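Local structure of 3',5'-nucleoside bisphosphate phosphatase (Chromobacterium violaceum, 2YB1) at residues A[230-233]-A[234-237]; A[202-205]-A[206-210]; A[138-141]-A[142-146]. The protein hydrolyses nucleoside 3',5'-bisphosphates to nucleoside 5'-phosphates and orthophosphate, using three manganese ions per subunit. One frame throughout, in Å; residues are numbered along the deposited sequence.

Contact 1: residues A[230-233]-A[234-237]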
ATOM      1  N   HIS A 230      -9.827  14.766   8.975  1.00  9.15           N
ATOM      2  CA  HIS A 230      -9.810  16.204   9.224  1.00 12.51           C
ATOM      3  C   HIS A 230      -8.378  16.727   9.383  1.00 10.64           C
ATOM      4  O   HIS A 230      -7.988  17.718   8.771  1.00 10.25           O
ATOM      5  CB  HIS A 230     -10.643  16.518  10.475  1.00 17.53           C
ATOM      6  CG  HIS A 230     -10.581  17.950  10.908  1.00 22.52           C
ATOM      7  ND1 HIS A 230     -11.414  18.922  10.395  1.00 24.84           N
ATOM      8  CD2 HIS A 230      -9.792  18.573  11.814  1.00 24.07           C
ATOM      9  CE1 HIS A 230     -11.140  20.081  10.965  1.00 24.02           C
ATOM     10  NE2 HIS A 230     -10.160  19.897  11.832  1.00 25.13           N
ATOM     11  N   LYS A 231      -7.599  16.049  10.216  1.00 11.00           N
ATOM     12  CA  LYS A 231      -6.242  16.475  10.532  1.00 11.56           C
ATOM     13  C   LYS A 231      -5.324  16.431   9.309  1.00  8.89           C
ATOM     14  O   LYS A 231      -4.589  17.372   9.036  1.00  6.95           O
ATOM     15  CB  LYS A 231      -5.685  15.603  11.657  1.00 16.47           C
ATOM     16  CG  LYS A 231      -4.315  15.995  12.114  1.00 20.81           C
ATOM     17  CD  LYS A 231      -3.935  15.218  13.361  1.00 24.68           C
ATOM     18  CE  LYS A 231      -3.845  13.736  13.094  1.00 26.33           C
ATOM     19  NZ  LYS A 231      -3.445  13.021  14.343  1.00 28.17           N
ATOM     20  N   PHE A 232      -5.382  15.349   8.548  1.00  8.36           N
ATOM     21  CA  PHE A 232      -4.518  15.248   7.370  1.00  7.18           C
ATOM     22  C   PHE A 232      -4.976  16.107   6.174  1.00  6.69           C
ATOM     23  O   PHE A 232      -4.141  16.563   5.377  1.00  4.32           O
ATOM     24  CB  PHE A 232      -4.214  13.778   7.044  1.00  7.65           C
ATOM     25  CG  PHE A 232      -3.438  13.112   8.133  1.00  9.14           C
ATOM     26  CD1 PHE A 232      -2.102  13.429   8.327  1.00  9.93           C
ATOM     27  CD2 PHE A 232      -4.054  12.244   9.023  1.00 10.78           C
ATOM     28  CE1 PHE A 232      -1.381  12.860   9.364  1.00 10.91           C
ATOM     29  CE2 PHE A 232      -3.340  11.663  10.056  1.00  9.99           C
ATOM     30  CZ  PHE A 232      -2.003  11.975  10.233  1.00  8.74           C
ATOM     31  N   ALA A 233      -6.278  16.377   6.081  1.00  5.45           N
ATOM     32  CA  ALA A 233      -6.768  17.383   5.134  1.00  5.70           C
ATOM     33  C   ALA A 233      -6.106  18.752   5.358  1.00  6.46           C
ATOM     34  O   ALA A 233      -5.750  19.442   4.399  1.00  8.47           O
ATOM     35  CB  ALA A 233      -8.290  17.511   5.217  1.00  4.70           C
ATOM     36  N   LEU A 234      -5.969  19.148   6.620  1.00  5.39           N
ATOM     37  CA  LEU A 234      -5.311  20.412   6.982  1.00  5.58           C
ATOM     38  C   LEU A 234      -3.808  20.385   6.716  1.00  6.20           C
ATOM     39  O   LEU A 234      -3.263  21.352   6.182  1.00  6.70           O
ATOM     40  CB  LEU A 234      -5.565  20.775   8.448  1.00  8.74           C
ATOM     41  CG  LEU A 234      -7.010  21.136   8.806  1.00 14.29           C
ATOM     42  CD1 LEU A 234      -7.106  21.527  10.279  1.00 14.36           C
ATOM     43  CD2 LEU A 234      -7.508  22.257   7.895  1.00 15.00           C
ATOM     44  N   HIS A 235      -3.140  19.289   7.082  1.00  5.55           N
ATOM     45  CA  HIS A 235      -1.718  19.127   6.748  1.00  6.53           C
ATOM     46  C   HIS A 235      -1.529  19.281   5.246  1.00  6.31           C
ATOM     47  O   HIS A 235      -0.607  19.968   4.787  1.00  6.60           O
ATOM     48  CB  HIS A 235      -1.176  17.752   7.169  1.00  8.28           C
ATOM     49  CG  HIS A 235      -0.763  17.661   8.608  1.00 11.01           C
ATOM     50  ND1 HIS A 235       0.308  18.358   9.124  1.00 10.92           N
ATOM     51  CD2 HIS A 235      -1.245  16.907   9.627  1.00 13.94           C
ATOM     52  CE1 HIS A 235       0.453  18.060  10.403  1.00 13.36           C
ATOM     53  NE2 HIS A 235      -0.479  17.182  10.734  1.00 14.99           N
ATOM     54  N   ALA A 236      -2.398  18.631   4.476  1.00  6.65           N
ATOM     55  CA  ALA A 236      -2.288  18.658   3.025  1.00  6.02           C
ATOM     56  C   ALA A 236      -2.471  20.078   2.511  1.00  7.84           C
ATOM     57  O   ALA A 236      -1.731  20.535   1.636  1.00  7.04           O
ATOM     58  CB  ALA A 236      -3.310  17.710   2.384  1.00  7.11           C
ATOM     59  N   ASP A 237      -3.451  20.790   3.063  1.00  7.56           N
ATOM     60  CA  ASP A 237      -3.739  22.134   2.569  1.00  7.17           C
ATOM     61  C   ASP A 237      -2.582  23.108   2.828  1.00  8.57           C
ATOM     62  O   ASP A 237      -2.259  23.932   1.970  1.00  7.17           O
ATOM     63  CB  ASP A 237      -5.045  22.679   3.156  1.00  8.19           C
ATOM     64  CG  ASP A 237      -5.440  24.002   2.537  1.00 11.14           C
ATOM     65  OD1 ASP A 237      -5.770  24.010   1.331  1.00  9.13           O
ATOM     66  OD2 ASP A 237      -5.399  25.034   3.244  1.00 11.05           O
TER

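Contact 2: residues A[202-205]-A[206-210]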
ATOM      1  N   ILE A 202       5.211  14.743  11.483  1.00  9.39           N
ATOM      2  CA  ILE A 202       4.414  14.704  10.255  1.00  9.61           C
ATOM      3  C   ILE A 202       4.837  15.829   9.319  1.00  7.27           C
ATOM      4  O   ILE A 202       5.019  15.621   8.117  1.00  7.29           O
ATOM      5  CB  ILE A 202       2.889  14.819  10.537  1.00 12.82           C
ATOM      6  CG1 ILE A 202       2.348  13.533  11.176  1.00 13.29           C
ATOM      7  CG2 ILE A 202       2.134  15.109   9.242  1.00 11.98           C
ATOM      8  CD1 ILE A 202       2.385  12.330  10.256  1.00 14.63           C
ATOM      9  N   GLU A 203       4.990  17.027   9.875  1.00  9.38           N
ATOM     10  CA  GLU A 203       5.435  18.171   9.087  1.00 10.62           C
ATOM     11  C   GLU A 203       6.815  17.931   8.488  1.00  6.81           C
ATOM     12  O   GLU A 203       7.057  18.249   7.333  1.00  6.42           O
ATOM     13  CB  GLU A 203       5.439  19.444   9.937  1.00 16.37           C
ATOM     14  CG  GLU A 203       6.197  20.590   9.302  1.00 26.74           C
ATOM     15  CD  GLU A 203       5.322  21.803   9.058  1.00 35.59           C
ATOM     16  OE1 GLU A 203       4.086  21.634   8.959  1.00 36.99           O
ATOM     17  OE2 GLU A 203       5.868  22.925   8.971  1.00 38.76           O
ATOM     18  N   ARG A 204       7.720  17.384   9.293  1.00  7.29           N
ATOM     19  CA  ARG A 204       9.079  17.072   8.853  1.00  9.94           C
ATOM     20  C   ARG A 204       9.057  16.046   7.712  1.00  9.25           C
ATOM     21  O   ARG A 204       9.761  16.193   6.705  1.00  8.59           O
ATOM     22  CB  ARG A 204       9.890  16.518  10.034  1.00 14.43           C
ATOM     23  CG  ARG A 204      11.370  16.356   9.759  1.00 23.42           C
ATOM     24  CD  ARG A 204      11.989  17.710   9.458  1.00 32.86           C
ATOM     25  NE  ARG A 204      13.036  17.628   8.443  1.00 40.54           N
ATOM     26  CZ  ARG A 204      13.262  18.560   7.519  1.00 44.57           C
ATOM     27  NH1 ARG A 204      12.513  19.659   7.469  1.00 43.77           N
ATOM     28  NH2 ARG A 204      14.246  18.391   6.643  1.00 46.45           N
ATOM     29  N   LEU A 205       8.248  15.001   7.883  1.00  6.73           N
ATOM     30  CA  LEU A 205       8.085  13.985   6.846  1.00  6.84           C
ATOM     31  C   LEU A 205       7.568  14.597   5.541  1.00  6.04           C
ATOM     32  O   LEU A 205       8.103  14.314   4.465  1.00  4.40           O
ATOM     33  CB  LEU A 205       7.142  12.872   7.319  1.00  5.13           C
ATOM     34  CG  LEU A 205       6.775  11.821   6.266  1.00  6.33           C
ATOM     35  CD1 LEU A 205       8.034  11.108   5.706  1.00  6.02           C
ATOM     36  CD2 LEU A 205       5.779  10.805   6.836  1.00  7.92           C
ATOM     37  N   ILE A 206       6.527  15.427   5.640  1.00  6.64           N
ATOM     38  CA  ILE A 206       5.981  16.132   4.475  1.00  7.24           C
ATOM     39  C   ILE A 206       7.021  17.009   3.761  1.00  8.56           C
ATOM     40  O   ILE A 206       7.153  16.953   2.534  1.00  7.27           O
ATOM     41  CB  ILE A 206       4.743  16.983   4.840  1.00  6.72           C
ATOM     42  CG1 ILE A 206       3.558  16.065   5.207  1.00  5.08           C
ATOM     43  CG2 ILE A 206       4.383  17.932   3.691  1.00  5.79           C
ATOM     44  CD1 ILE A 206       2.343  16.808   5.706  1.00  4.93           C
ATOM     45  N   LEU A 207       7.754  17.816   4.523  1.00  7.55           N
ATOM     46  CA  LEU A 207       8.798  18.662   3.942  1.00  6.46           C
ATOM     47  C   LEU A 207       9.866  17.841   3.208  1.00  5.67           C
ATOM     48  O   LEU A 207      10.244  18.175   2.086  1.00  6.70           O
ATOM     49  CB  LEU A 207       9.441  19.539   5.018  1.00  7.87           C
ATOM     50  CG  LEU A 207       8.483  20.585   5.594  1.00 10.37           C
ATOM     51  CD1 LEU A 207       9.200  21.512   6.565  1.00 12.46           C
ATOM     52  CD2 LEU A 207       7.836  21.388   4.452  1.00 11.31           C
ATOM     53  N   ASP A 208      10.342  16.769   3.838  1.00  3.86           N
ATOM     54  CA  ASP A 208      11.293  15.857   3.199  1.00  6.53           C
ATOM     55  C   ASP A 208      10.690  15.221   1.932  1.00  6.12           C
ATOM     56  O   ASP A 208      11.347  15.091   0.891  1.00  2.88           O
ATOM     57  CB  ASP A 208      11.678  14.739   4.179  1.00  7.91           C
ATOM     58  CG  ASP A 208      12.658  15.198   5.251  1.00 10.97           C
ATOM     59  OD1 ASP A 208      12.939  16.414   5.335  1.00 11.76           O
ATOM     60  OD2 ASP A 208      13.155  14.331   6.003  1.00 10.20           O
ATOM     61  N   PHE A 209       9.432  14.806   2.054  1.00  6.68           N
ATOM     62  CA  PHE A 209       8.672  14.169   0.973  1.00  4.89           C
ATOM     63  C   PHE A 209       8.579  15.114  -0.235  1.00  4.87           C
ATOM     64  O   PHE A 209       8.920  14.756  -1.368  1.00  6.52           O
ATOM     65  CB  PHE A 209       7.287  13.788   1.531  1.00  2.34           C
ATOM     66  CG  PHE A 209       6.316  13.272   0.510  1.00  4.53           C
ATOM     67  CD1 PHE A 209       6.472  11.998  -0.052  1.00  5.66           C
ATOM     68  CD2 PHE A 209       5.205  14.022   0.162  1.00  4.38           C
ATOM     69  CE1 PHE A 209       5.552  11.510  -0.981  1.00  5.21           C
ATOM     70  CE2 PHE A 209       4.273  13.540  -0.764  1.00  3.46           C
ATOM     71  CZ  PHE A 209       4.448  12.283  -1.335  1.00  4.29           C
ATOM     72  N   GLN A 210       8.125  16.331   0.014  1.00  4.69           N
ATOM     73  CA  GLN A 210       8.069  17.349  -1.032  1.00  5.28           C
ATOM     74  C   GLN A 210       9.433  17.662  -1.661  1.00  7.08           C
ATOM     75  O   GLN A 210       9.548  17.723  -2.889  1.00  6.57           O
ATOM     76  CB  GLN A 210       7.426  18.621  -0.495  1.00  7.50           C
ATOM     77  CG  GLN A 210       5.925  18.493  -0.303  1.00 11.54           C
ATOM     78  CD  GLN A 210       5.285  19.814   0.071  1.00 15.79           C
ATOM     79  OE1 GLN A 210       5.566  20.365   1.135  1.00 16.80           O
ATOM     80  NE2 GLN A 210       4.423  20.331  -0.806  1.00 13.70           N
TER
HETATM   81  O   HOH W   1      14.403  14.866   8.325  1.00 20.18           O

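Contact 3: residues A[138-141]-A[142-146]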
ATOM      1  N   ALA A 138       0.717 -13.251  10.010  1.00  7.41           N
ATOM      2  CA  ALA A 138      -0.461 -12.991  10.833  1.00  8.87           C
ATOM      3  C   ALA A 138      -1.626 -13.911  10.454  1.00 10.49           C
ATOM      4  O   ALA A 138      -2.307 -14.451  11.328  1.00 11.76           O
ATOM      5  CB  ALA A 138      -0.871 -11.522  10.732  1.00  9.03           C
ATOM      6  N   ARG A 139      -1.856 -14.092   9.156  1.00  9.60           N
ATOM      7  CA  ARG A 139      -2.924 -14.985   8.709  1.00 11.11           C
ATOM      8  C   ARG A 139      -2.675 -16.391   9.209  1.00 10.74           C
ATOM      9  O   ARG A 139      -3.618 -17.080   9.614  1.00  8.97           O
ATOM     10  CB  ARG A 139      -3.084 -14.993   7.184  1.00 11.70           C
ATOM     11  CG  ARG A 139      -3.669 -13.714   6.666  1.00 13.27           C
ATOM     12  CD  ARG A 139      -4.056 -13.755   5.189  1.00 13.17           C
ATOM     13  NE  ARG A 139      -4.499 -12.413   4.820  1.00 12.67           N
ATOM     14  CZ  ARG A 139      -4.021 -11.697   3.810  1.00 13.68           C
ATOM     15  NH1 ARG A 139      -3.102 -12.209   2.991  1.00 10.94           N
ATOM     16  NH2 ARG A 139      -4.491 -10.469   3.612  1.00 12.70           N
ATOM     17  N   HIS A 140      -1.410 -16.814   9.178  1.00 11.72           N
ATOM     18  CA  HIS A 140      -1.050 -18.131   9.697  1.00 13.02           C
ATOM     19  C   HIS A 140      -1.349 -18.222  11.186  1.00 15.11           C
ATOM     20  O   HIS A 140      -1.965 -19.186  11.634  1.00 15.86           O
ATOM     21  CB  HIS A 140       0.419 -18.478   9.467  1.00 12.66           C
ATOM     22  CG  HIS A 140       0.852 -19.711  10.205  1.00 14.13           C
ATOM     23  ND1 HIS A 140       0.295 -20.950   9.970  1.00 14.79           N
ATOM     24  CD2 HIS A 140       1.753 -19.886  11.202  1.00 14.57           C
ATOM     25  CE1 HIS A 140       0.847 -21.840  10.775  1.00 15.73           C
ATOM     26  NE2 HIS A 140       1.738 -21.221  11.532  1.00 16.64           N
ATOM     27  N   LEU A 141      -0.907 -17.224  11.949  1.00 14.42           N
ATOM     28  CA  LEU A 141      -1.093 -17.247  13.403  1.00 13.98           C
ATOM     29  C   LEU A 141      -2.572 -17.294  13.785  1.00 16.55           C
ATOM     30  O   LEU A 141      -2.949 -17.939  14.766  1.00 17.86           O
ATOM     31  CB  LEU A 141      -0.381 -16.065  14.068  1.00 11.45           C
ATOM     32  CG  LEU A 141       1.149 -16.181  14.032  1.00 11.95           C
ATOM     33  CD1 LEU A 141       1.815 -14.825  14.250  1.00 12.32           C
ATOM     34  CD2 LEU A 141       1.643 -17.220  15.052  1.00 11.92           C
ATOM     35  N   VAL A 142      -3.413 -16.622  13.005  1.00 15.92           N
ATOM     36  CA  VAL A 142      -4.852 -16.656  13.261  1.00 16.62           C
ATOM     37  C   VAL A 142      -5.470 -17.980  12.808  1.00 20.23           C
ATOM     38  O   VAL A 142      -6.189 -18.632  13.565  1.00 19.55           O
ATOM     39  CB  VAL A 142      -5.582 -15.496  12.568  1.00 15.09           C
ATOM     40  CG1 VAL A 142      -7.094 -15.649  12.742  1.00 16.73           C
ATOM     41  CG2 VAL A 142      -5.090 -14.152  13.118  1.00 10.46           C
ATOM     42  N   ASP A 143      -5.167 -18.386  11.579  1.00 20.49           N
ATOM     43  CA  ASP A 143      -5.734 -19.607  11.021  1.00 24.55           C
ATOM     44  C   ASP A 143      -5.365 -20.857  11.828  1.00 24.57           C
ATOM     45  O   ASP A 143      -6.186 -21.762  12.004  1.00 24.02           O
ATOM     46  CB  ASP A 143      -5.289 -19.781   9.572  1.00 27.11           C
ATOM     47  CG  ASP A 143      -5.740 -21.099   8.987  1.00 30.19           C
ATOM     48  OD1 ASP A 143      -6.885 -21.163   8.497  1.00 29.32           O
ATOM     49  OD2 ASP A 143      -4.951 -22.069   9.024  1.00 32.76           O
ATOM     50  N   SER A 144      -4.129 -20.902  12.313  1.00 22.18           N
ATOM     51  CA  SER A 144      -3.644 -22.053  13.069  1.00 20.99           C
ATOM     52  C   SER A 144      -4.081 -21.970  14.531  1.00 23.34           C
ATOM     53  O   SER A 144      -3.780 -22.854  15.336  1.00 26.42           O
ATOM     54  CB  SER A 144      -2.119 -22.137  12.984  1.00 18.30           C
ATOM     55  OG  SER A 144      -1.526 -21.058  13.690  1.00 16.29           O
ATOM     56  N   GLY A 145      -4.779 -20.898  14.879  1.00 23.06           N
ATOM     57  CA  GLY A 145      -5.311 -20.765  16.219  1.00 24.88           C
ATOM     58  C   GLY A 145      -4.304 -20.387  17.286  1.00 26.94           C
ATOM     59  O   GLY A 145      -4.591 -20.514  18.479  1.00 27.47           O
ATOM     60  N   ALA A 146      -3.128 -19.910  16.881  1.00 25.80           N
ATOM     61  CA  ALA A 146      -2.146 -19.428  17.854  1.00 24.29           C
ATOM     62  C   ALA A 146      -2.598 -18.111  18.467  1.00 24.32           C
ATOM     63  O   ALA A 146      -2.310 -17.817  19.628  1.00 25.58           O
ATOM     64  CB  ALA A 146      -0.769 -19.263  17.206  1.00 24.26           C
TER
HETATM   65  O   HOH W   2      -1.878 -21.564   8.140  1.00 12.18           O

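Contact 1: residues A[230-233]-A[234-237]
The rings of Phe232 and His235 run abreast off the same face of the helix in a beta-alpha-beta unit (strand 216-221, helix 226-239, strand 242-246). Their planes are only 29° apart, but the rings are displaced so far, with centroids 5.6 Å apart, that little of one lies over the other. They touch at a corner, Phe232 CD1 to His235 CD2, 3.8 Å. A second ring, that of His224, meets Phe232 nearly parallel, and Ile202 and Ile206 of helix 199-211 pack on this flank. Phenylalanine suits the buried place, while partly exposed His235 puts ring carbons against Phe232 and Ile202. The Lys231 chain lies beside His235, its CG 4.1 Å from CD2, and NZ stays 6.3 Å from His235 NE2, not in contact. Ala233 and Ala236 turn small methyl groups to strand 216-221, which lets the helix lie close to the sheet. On the exposed flank His230 NE2 meets Leu234 CD1 at 3.8 Å, one turn on. Four i to i+4 backbone bonds run through the turn, among them the nearly straight one (167°) from His235 N to Lys231 O. That oxygen also lies 3.4 Å from His235 CD2, so the imidazole rests against it.

Contact 2: residues A[202-205]-A[206-210]
Arg204 and Asp208 meet one helical turn apart because their first torsions send the two side chains toward one another: Arg204 holds CG anti to its own N (chi1 -171°), beside the carbonyl carbon, while Asp208 sets CG beside N (chi1 -76°). A further bend of the arginine at chi2 and chi3 turns a guanidinium face to OD1 of Asp208. This is an i to i+4 salt bridge on the outer side of helix 199-211, the helix between parallel strands 186-189 and 216-221 of the PHP domain. The bridge runs from NH2 of Arg204 to OD1 of Asp208, 2.7 Å. The two planes stand almost perpendicular, 89° apart, and OD1 lies over one face of the guanidinium, so this is no flat, two-pronged pairing. A water at the guanidinium edge supplies the second link: it accepts from Arg204 NE (3.1 Å) and donates to Asp208 OD2 (2.7 Å). OD2 is also bonded to NE1 of Trp69.

The Leu207 side chain crosses that of Arg204 at about a right angle, with CD1 3.9 Å from NH1, putting a methyl beside the charged group. Glu203 brings its CG to the same methyl, but its carboxylate is engaged by His239 and Arg238 of helix 226-239. Ile202 CG2 meets Ile206 CD1 at 3.9 Å, and both isoleucines pack against helix 226-239. Leu205 and Phe209 face helix 173-182, and Phe209 also reaches strand 186-189. Apolar carbon thus fills the buried side, while Glu203 reaches across to helix 226-239 and the Arg204-Asp208 pair lies at the more exposed side. With its two oxygens held by arginine, water and tryptophan, Asp208 is probably stabilised as the carboxylate, and its rotation is largely fixed.

Contact 3: residues A[138-141]-A[142-146]
His140 and Ser144, one turn apart at the C-terminal end of helix 134-143, are set with the serine hydroxyl over a face of the imidazole. OG stands 3.8 Å above the ring plane, displaced from the ring centre, and CB of Ser144 lies 3.7 Å from His140 CE1. The serine torsion (chi1 68°) swings OG back along the helix to donate to the backbone O of His140, 2.8 Å. That oxygen also accepts from Ser144 N, so one residue grips it twice, a use of serine suited to the last turn. At the imidazole edge, in plane, a water joins His140 ND1 (2.9 Å) to Asp143 OD2, to which it donates. The helix closes in a Schellman motif: Gly145 takes positive phi (76°), easy for a residue without a side chain, its N bonds to Val142 O (3.0 Å), and Ala146 N makes a weak bond to Leu141 O. Leu141 CD2 touches Ala146 CB at 3.8 Å. Buried Arg139 bridges to Glu254 through NE, donates from NH2 to the backbone O of Asp14, and packs on His250, a substrate and manganese ligand. Ala138 and Val142 pack on helix 150-156, His140 and Leu141 on Cys118 of helix 118-123.

In the fold
Along the chain the order is contact 3, contact 2, contact 1. Contacts 2 and 1 lie on neighbouring helices, 199-211 and 226-239, of successive beta-alpha-beta units that share strand 216-221; their centres are 13 Å apart and they touch, His235 CE1 reaching Ile202 CG2 at 3.6 Å. Contact 3, on helix 134-143, is remote: its centre is about 37 Å from each of the others, and it lies across the chain's centre from contact 2. The manganese ions and AMP sit between. Contacts 1 and 2 thus belong to the helical layer on the metal-binding sheet, whereas contact 3 belongs to the helical part beside the nucleotide, whose Arg134 and Thr135 bind substrate.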